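Long-range contacts in nitrogenase iron-molybdenum cofactor biosynthesis protein NifB (Methanothermobacter thermautotrophicus, PDB 7JMA), which probably carries out the radical SAM-dependent carbide insertion that accompanies the coupling of two [4Fe-4S] clusters into the [8Fe-9S-C] precursor of the nitrogenase iron-molybdenum cofactor: residues 37-42 / 119-124; 91-96 / 114-119. All coordinates share one frame; numbering follows the deposited sequence.

Contact 1: 37-42 / 119-124; sequences RCNIHC and NGLLLP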
ATOM      1  N   ARG A  37       4.574 -13.612  -0.274  1.00 25.57           N
ATOM      2  CA  ARG A  37       4.163 -13.638  -1.669  1.00 26.71           C
ATOM      3  C   ARG A  37       3.720 -12.266  -2.126  1.00 22.76           C
ATOM      4  O   ARG A  37       2.931 -11.596  -1.442  1.00 25.02           O
ATOM      5  CB  ARG A  37       3.022 -14.623  -1.872  1.00 30.33           C
ATOM      6  CG  ARG A  37       2.673 -14.836  -3.330  1.00 39.20           C
ATOM      7  CD  ARG A  37       1.865 -16.104  -3.518  1.00 40.03           C
ATOM      8  NE  ARG A  37       0.655 -16.089  -2.701  1.00 41.41           N
ATOM      9  CZ  ARG A  37      -0.297 -17.009  -2.783  1.00 50.47           C
ATOM     10  NH1 ARG A  37      -0.173 -18.014  -3.647  1.00 36.88           N
ATOM     11  NH2 ARG A  37      -1.369 -16.930  -2.007  1.00 47.60           N
ATOM     12  N   CYS A  38       4.180 -11.861  -3.302  1.00 24.23           N
ATOM     13  CA  CYS A  38       3.617 -10.671  -3.921  1.00 22.39           C
ATOM     14  C   CYS A  38       2.892 -11.117  -5.186  1.00 28.30           C
ATOM     15  O   CYS A  38       3.216 -12.161  -5.767  1.00 28.95           O
ATOM     16  CB  CYS A  38       4.695  -9.612  -4.202  1.00 23.54           C
ATOM     17  SG  CYS A  38       4.050  -8.012  -4.752  1.00 32.47           S
ATOM     18  N   ASN A  39       1.877 -10.349  -5.588  1.00 22.84           N
ATOM     19  CA  ASN A  39       1.046 -10.719  -6.729  1.00 22.96           C
ATOM     20  C   ASN A  39       1.234  -9.802  -7.936  1.00 25.27           C
ATOM     21  O   ASN A  39       0.503  -9.930  -8.923  1.00 28.68           O
ATOM     22  CB  ASN A  39      -0.433 -10.774  -6.331  1.00 25.24           C
ATOM     23  CG  ASN A  39      -0.874  -9.564  -5.536  1.00 25.82           C
ATOM     24  OD1 ASN A  39      -0.114  -8.609  -5.362  1.00 28.01           O
ATOM     25  ND2 ASN A  39      -2.128  -9.590  -5.061  1.00 27.11           N
ATOM     26  N   ILE A  40       2.178  -8.875  -7.886  1.00 23.39           N
ATOM     27  CA  ILE A  40       2.465  -8.014  -9.028  1.00 23.63           C
ATOM     28  C   ILE A  40       3.975  -7.911  -9.142  1.00 28.11           C
ATOM     29  O   ILE A  40       4.709  -8.164  -8.187  1.00 26.51           O
ATOM     30  CB  ILE A  40       1.850  -6.602  -8.906  1.00 23.54           C
ATOM     31  CG1 ILE A  40       2.626  -5.771  -7.878  1.00 25.19           C
ATOM     32  CG2 ILE A  40       0.330  -6.685  -8.594  1.00 24.22           C
ATOM     33  CD1 ILE A  40       2.054  -4.339  -7.683  1.00 30.88           C
ATOM     34  N   HIS A  41       4.445  -7.530 -10.321  1.00 24.24           N
ATOM     35  CA  HIS A  41       5.836  -7.128 -10.447  1.00 26.68           C
ATOM     36  C   HIS A  41       5.883  -5.676 -10.884  1.00 28.27           C
ATOM     37  O   HIS A  41       5.566  -5.352 -12.036  1.00 29.08           O
ATOM     38  CB  HIS A  41       6.637  -8.001 -11.409  1.00 30.46           C
ATOM     39  CG  HIS A  41       8.097  -7.678 -11.358  1.00 32.87           C
ATOM     40  ND1 HIS A  41       8.727  -6.933 -12.331  1.00 42.18           N
ATOM     41  CD2 HIS A  41       9.018  -7.891 -10.389  1.00 34.00           C
ATOM     42  CE1 HIS A  41       9.986  -6.734 -11.982  1.00 33.73           C
ATOM     43  NE2 HIS A  41      10.190  -7.308 -10.809  1.00 42.28           N
ATOM     44  N   CYS A  42       6.233  -4.809  -9.937  1.00 30.10           N
ATOM     45  CA  CYS A  42       6.528  -3.414 -10.193  1.00 34.08           C
ATOM     46  C   CYS A  42       8.010  -3.261 -10.512  1.00 36.32           C
ATOM     47  O   CYS A  42       8.865  -3.871  -9.864  1.00 40.03           O
ATOM     48  CB  CYS A  42       6.156  -2.565  -8.971  1.00 36.04           C
ATOM     49  SG  CYS A  42       6.276  -0.778  -9.221  1.00 43.65           S
ATOM     50  N   ASN A 119      -0.538  -3.278  -2.443  1.00 22.46           N
ATOM     51  CA  ASN A 119      -0.747  -2.653  -3.742  1.00 22.69           C
ATOM     52  C   ASN A 119      -2.238  -2.501  -4.083  1.00 27.98           C
ATOM     53  O   ASN A 119      -2.569  -1.848  -5.081  1.00 24.78           O
ATOM     54  CB  ASN A 119       0.010  -3.441  -4.819  1.00 27.21           C
ATOM     55  CG  ASN A 119      -0.390  -4.899  -4.869  1.00 29.18           C
ATOM     56  OD1 ASN A 119      -1.579  -5.216  -4.906  1.00 25.38           O
ATOM     57  ND2 ASN A 119       0.612  -5.806  -4.954  1.00 28.84           N
ATOM     58  N   GLY A 120      -3.140  -3.091  -3.298  1.00 25.89           N
ATOM     59  CA  GLY A 120      -4.566  -2.958  -3.547  1.00 26.61           C
ATOM     60  C   GLY A 120      -5.185  -3.928  -4.538  1.00 25.11           C
ATOM     61  O   GLY A 120      -6.413  -3.916  -4.708  1.00 26.06           O
ATOM     62  N   LEU A 121      -4.392  -4.786  -5.196  1.00 22.64           N
ATOM     63  CA  LEU A 121      -4.974  -5.652  -6.215  1.00 23.60           C
ATOM     64  C   LEU A 121      -6.105  -6.510  -5.654  1.00 25.05           C
ATOM     65  O   LEU A 121      -7.134  -6.699  -6.313  1.00 27.83           O
ATOM     66  CB  LEU A 121      -3.893  -6.556  -6.824  1.00 23.22           C
ATOM     67  CG  LEU A 121      -4.406  -7.470  -7.937  1.00 25.33           C
ATOM     68  CD1 LEU A 121      -4.898  -6.713  -9.175  1.00 29.01           C
ATOM     69  CD2 LEU A 121      -3.264  -8.436  -8.342  1.00 26.32           C
ATOM     70  N   LEU A 122      -5.940  -7.030  -4.439  1.00 23.79           N
ATOM     71  CA  LEU A 122      -6.928  -7.923  -3.833  1.00 25.27           C
ATOM     72  C   LEU A 122      -7.906  -7.192  -2.929  1.00 26.66           C
ATOM     73  O   LEU A 122      -8.691  -7.850  -2.229  1.00 28.54           O
ATOM     74  CB  LEU A 122      -6.229  -9.019  -3.026  1.00 26.09           C
ATOM     75  CG  LEU A 122      -5.482  -9.989  -3.934  1.00 27.54           C
ATOM     76  CD1 LEU A 122      -4.565 -10.886  -3.116  1.00 28.86           C
ATOM     77  CD2 LEU A 122      -6.502 -10.805  -4.714  1.00 35.75           C
ATOM     78  N   LEU A 123      -7.864  -5.862  -2.905  1.00 26.09           N
ATOM     79  CA  LEU A 123      -8.745  -5.122  -1.998  1.00 31.51           C
ATOM     80  C   LEU A 123     -10.223  -5.342  -2.263  1.00 36.86           C
ATOM     81  O   LEU A 123     -10.975  -5.503  -1.286  1.00 33.76           O
ATOM     82  CB  LEU A 123      -8.441  -3.623  -2.050  1.00 30.26           C
ATOM     83  CG  LEU A 123      -7.352  -3.195  -1.077  1.00 33.96           C
ATOM     84  CD1 LEU A 123      -7.087  -1.701  -1.228  1.00 28.64           C
ATOM     85  CD2 LEU A 123      -7.757  -3.547   0.361  1.00 31.94           C
ATOM     86  N   PRO A 124     -10.718  -5.330  -3.500  1.00 36.85           N
ATOM     87  CA  PRO A 124     -12.153  -5.596  -3.674  1.00 38.38           C
ATOM     88  C   PRO A 124     -12.577  -6.925  -3.078  1.00 45.93           C
ATOM     89  O   PRO A 124     -13.649  -7.018  -2.468  1.00 46.05           O
ATOM     90  CB  PRO A 124     -12.331  -5.554  -5.194  1.00 38.44           C
ATOM     91  CG  PRO A 124     -11.253  -4.625  -5.654  1.00 39.39           C
ATOM     92  CD  PRO A 124     -10.076  -5.001  -4.788  1.00 36.04           C
TER
HETATM   93  O   HOH W   1      -3.032  -7.146  -3.383  1.00 27.09           O
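Two asparagine amides meet at the centre of this contact: Asn119 ND2 donates to Asn39 OD1 at 2.9 Å. The bond is almost straight (N-H...O 175°) and in the carbonyl plane of Asn39; the amide planes are 30° apart. Asn119 CG sits between the backbone N and the carbonyl carbon (chi1 57°), turning the amide toward Asn39. Asn119 OD1 takes the backbone N-H of Leu121 (2.9 Å, an Asx turn), which fixes the amide's flip. One water accepts from Asn39 ND2 and Leu122 N and donates to Asn119 OD1. An alanine in place of Asn119 would probably leave Asn39 OD1 without its donor and the Asx turn unclosed.

Methyl groups pack against the amides: Ile40 CD1 meets Asn119 ND2 tip to tip at 3.4 Å, and Leu122 CD1 lies 3.4 Å from Asn39 ND2. Ile40 CG2 makes an apolar contact with Leu121 CD2 at 4.0 Å.

Cys38 and Cys42, ligands of a [4Fe-4S] cluster absent from this model, lie on segment 37-42, which the contact joins to the loop after strand 113-118. Ile40 and Leu121 rest on Val157 of strand 154-159 and Leu173 of helix 166-186, and Leu122 occupies the N-cap position of helix 123-132.

Contact 2: 91-96 / 114-119; sequences DALANE and KCMSTN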
ATOM      1  N   ASP A  91       3.185  -8.802  -0.705  1.00 24.49           N
ATOM      2  CA  ASP A  91       1.946  -8.058  -0.479  1.00 23.13           C
ATOM      3  C   ASP A  91       1.143  -8.703   0.636  1.00 21.72           C
ATOM      4  O   ASP A  91       0.800  -9.879   0.554  1.00 23.25           O
ATOM      5  CB  ASP A  91       1.058  -7.995  -1.719  1.00 22.71           C
ATOM      6  CG  ASP A  91      -0.077  -6.985  -1.531  1.00 30.02           C
ATOM      7  OD1 ASP A  91       0.197  -5.782  -1.668  1.00 32.46           O
ATOM      8  OD2 ASP A  91      -1.208  -7.394  -1.214  1.00 33.77           O
ATOM      9  N   ALA A  92       0.715  -7.887   1.600  1.00 24.90           N
ATOM     10  CA  ALA A  92      -0.005  -8.439   2.743  1.00 25.12           C
ATOM     11  C   ALA A  92      -1.236  -9.238   2.321  1.00 25.57           C
ATOM     12  O   ALA A  92      -1.527 -10.285   2.909  1.00 27.94           O
ATOM     13  CB  ALA A  92      -0.411  -7.306   3.685  1.00 25.21           C
ATOM     14  N   LEU A  93      -1.993  -8.755   1.318  1.00 23.74           N
ATOM     15  CA  LEU A  93      -3.258  -9.417   0.983  1.00 26.00           C
ATOM     16  C   LEU A  93      -3.081 -10.747   0.266  1.00 28.01           C
ATOM     17  O   LEU A  93      -4.033 -11.538   0.191  1.00 29.30           O
ATOM     18  CB  LEU A  93      -4.124  -8.507   0.110  1.00 26.56           C
ATOM     19  CG  LEU A  93      -4.628  -7.208   0.735  1.00 26.41           C
ATOM     20  CD1 LEU A  93      -5.477  -6.436  -0.271  1.00 29.27           C
ATOM     21  CD2 LEU A  93      -5.410  -7.505   2.026  1.00 30.53           C
ATOM     22  N   ALA A  94      -1.901 -11.012  -0.268  1.00 24.62           N
ATOM     23  CA  ALA A  94      -1.646 -12.206  -1.066  1.00 25.69           C
ATOM     24  C   ALA A  94      -1.217 -13.400  -0.224  1.00 26.98           C
ATOM     25  O   ALA A  94      -0.738 -14.405  -0.778  1.00 30.34           O
ATOM     26  CB  ALA A  94      -0.580 -11.880  -2.115  1.00 23.84           C
ATOM     27  N   ASN A  95      -1.374 -13.322   1.097  1.00 27.16           N
ATOM     28  CA  ASN A  95      -0.849 -14.335   2.001  1.00 29.38           C
ATOM     29  C   ASN A  95      -1.875 -14.622   3.080  1.00 29.45           C
ATOM     30  O   ASN A  95      -2.290 -13.706   3.800  1.00 29.92           O
ATOM     31  CB  ASN A  95       0.469 -13.874   2.630  1.00 29.06           C
ATOM     32  CG  ASN A  95       1.552 -13.659   1.601  1.00 25.36           C
ATOM     33  OD1 ASN A  95       2.298 -14.591   1.277  1.00 29.18           O
ATOM     34  ND2 ASN A  95       1.643 -12.442   1.070  1.00 24.10           N
ATOM     35  N   GLU A  96      -2.289 -15.886   3.183  1.00 32.19           N
ATOM     36  CA  GLU A  96      -3.238 -16.274   4.221  1.00 36.73           C
ATOM     37  C   GLU A  96      -2.711 -15.982   5.623  1.00 34.16           C
ATOM     38  O   GLU A  96      -3.508 -15.718   6.532  1.00 39.25           O
ATOM     39  CB  GLU A  96      -3.573 -17.760   4.083  1.00 48.86           C
ATOM     40  N   LYS A 114      -4.267  -1.370  14.235  1.00 40.00           N
ATOM     41  CA  LYS A 114      -3.836  -2.389  13.287  1.00 36.81           C
ATOM     42  C   LYS A 114      -3.776  -1.781  11.895  1.00 36.90           C
ATOM     43  O   LYS A 114      -4.710  -1.095  11.476  1.00 38.70           O
ATOM     44  CB  LYS A 114      -4.777  -3.593  13.327  1.00 44.70           C
ATOM     45  CG  LYS A 114      -4.619  -4.417  14.609  1.00 56.36           C
ATOM     46  CD  LYS A 114      -5.870  -5.199  14.933  1.00 64.84           C
ATOM     47  CE  LYS A 114      -5.929  -5.593  16.405  1.00 74.88           C
ATOM     48  NZ  LYS A 114      -5.667  -4.450  17.319  1.00 82.90           N
ATOM     49  N   CYS A 115      -2.664  -2.005  11.187  1.00 32.90           N
ATOM     50  CA  CYS A 115      -2.522  -1.405   9.871  1.00 31.33           C
ATOM     51  C   CYS A 115      -1.885  -2.397   8.913  1.00 33.69           C
ATOM     52  O   CYS A 115      -1.310  -3.408   9.316  1.00 29.29           O
ATOM     53  CB  CYS A 115      -1.701  -0.118   9.916  1.00 36.85           C
ATOM     54  SG  CYS A 115      -0.019  -0.355  10.455  1.00 44.27           S
ATOM     55  N   MET A 116      -1.993  -2.088   7.627  1.00 27.91           N
ATOM     56  CA  MET A 116      -1.305  -2.896   6.642  1.00 26.40           C
ATOM     57  C   MET A 116      -1.093  -2.063   5.389  1.00 26.07           C
ATOM     58  O   MET A 116      -1.768  -1.058   5.159  1.00 27.86           O
ATOM     59  CB  MET A 116      -2.085  -4.177   6.339  1.00 38.77           C
ATOM     60  CG  MET A 116      -3.376  -3.993   5.612  1.00 40.95           C
ATOM     61  SD  MET A 116      -3.807  -5.563   4.799  1.00 41.30           S
ATOM     62  CE  MET A 116      -4.187  -6.573   6.220  1.00 48.40           C
ATOM     63  N   SER A 117      -0.128  -2.492   4.587  1.00 26.45           N
ATOM     64  CA  SER A 117       0.138  -1.860   3.309  1.00 32.89           C
ATOM     65  C   SER A 117      -0.107  -2.889   2.225  1.00 31.27           C
ATOM     66  O   SER A 117       0.104  -4.087   2.438  1.00 28.25           O
ATOM     67  CB  SER A 117       1.576  -1.312   3.218  1.00 39.84           C
ATOM     68  OG  SER A 117       1.860  -0.445   4.305  1.00 44.61           O
ATOM     69  N   THR A 118      -0.575  -2.414   1.070  1.00 25.28           N
ATOM     70  CA  THR A 118      -0.869  -3.320  -0.031  1.00 27.66           C
ATOM     71  C   THR A 118      -0.785  -2.548  -1.344  1.00 26.69           C
ATOM     72  O   THR A 118      -0.936  -1.324  -1.369  1.00 27.46           O
ATOM     73  CB  THR A 118      -2.255  -3.947   0.152  1.00 27.43           C
ATOM     74  OG1 THR A 118      -2.561  -4.768  -0.971  1.00 27.82           O
ATOM     75  CG2 THR A 118      -3.331  -2.838   0.235  1.00 26.68           C
ATOM     76  N   ASN A 119      -0.538  -3.278  -2.443  1.00 22.46           N
ATOM     77  CA  ASN A 119      -0.747  -2.653  -3.742  1.00 22.69           C
ATOM     78  C   ASN A 119      -2.238  -2.501  -4.083  1.00 27.98           C
ATOM     79  O   ASN A 119      -2.569  -1.848  -5.081  1.00 24.78           O
ATOM     80  CB  ASN A 119       0.010  -3.441  -4.819  1.00 27.21           C
ATOM     81  CG  ASN A 119      -0.390  -4.899  -4.869  1.00 29.18           C
ATOM     82  OD1 ASN A 119      -1.579  -5.216  -4.906  1.00 25.38           O
ATOM     83  ND2 ASN A 119       0.612  -5.806  -4.954  1.00 28.84           N
TER
HETATM   84  O   HOH W   1      -3.032  -7.146  -3.383  1.00 27.09           O
HETATM   85  O   HOH W   2       2.282  -5.581   1.876  1.00 40.02           O
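Asp91 OD1 accepts the backbone N-H of Asn119 at 2.7 Å, on the syn side and 17° out of the carboxylate plane, and Thr118 OG1 also approaches it. This carboxylate ties the loop that follows strand 83-86 to the end of the neighbouring strand 113-118, in the parallel sheet of the radical SAM domain, a TIM-barrel relative. With CG anti to the backbone N (chi1 -169°), the side chain of Asp91 extends across to Thr118 and Asn119.

The second oxygen serves its own loop as well. Asp91 OD2 receives the N-H of Leu93 from above the carboxylate plane, closing an Asx turn at the start of the short 3-10 segment 92-93. A water shared with Asn119 OD1 donates to Asp91 OD2 at 2.8 Å. Thr118 OG1 lies 3.0 Å from both Asp91 OD1 and Asp91 OD2, and the same hydroxyl oxygen accepts the N-H of Gly120. Against the Asp91 carboxylate the amide of Asn119 lies nearly flat, the planes 15° apart and stacked.

Apolar side chains continue the contact along the strand. Leu93 crosses Met116 at about a right angle, CD2 standing 3.7 Å from SD, and Ala92 CB touches the same sulfur at 4.0 Å. Phe102 of helix 96-108 and Leu130 of helix 123-132 also pack on Met116, placing this part of the contact between sheet and helices. Cys115, a ligand of another [4Fe-4S] cluster not bound in the model, precedes Met116 on the strand. Beside Ala92, a second water accepts from its backbone N at 2.8 Å and lies 2.7 Å from Ser117 O.

Overall arrangement
The centres of the two contacts are 9 Å apart, and Asn119 belongs to both. Along the chain, 37-42 comes first, then 91-96, then the continuous run 114-124, which leads from strand 113-118 into helix 123-132; contact 2 thus falls within the span that contact 1 bridges. They also touch directly: Arg37 bonds to the backbone of Asp91 and Ala94, and Leu122 packs on Leu93. Together they bring loops at the ends of the parallel strands against the segment that leads into strand 40-42 of the small antiparallel sheet. The segments carrying ligands of two different clusters, Cys38 and Cys42 on one and Cys115 on the other, thus meet at Asn119.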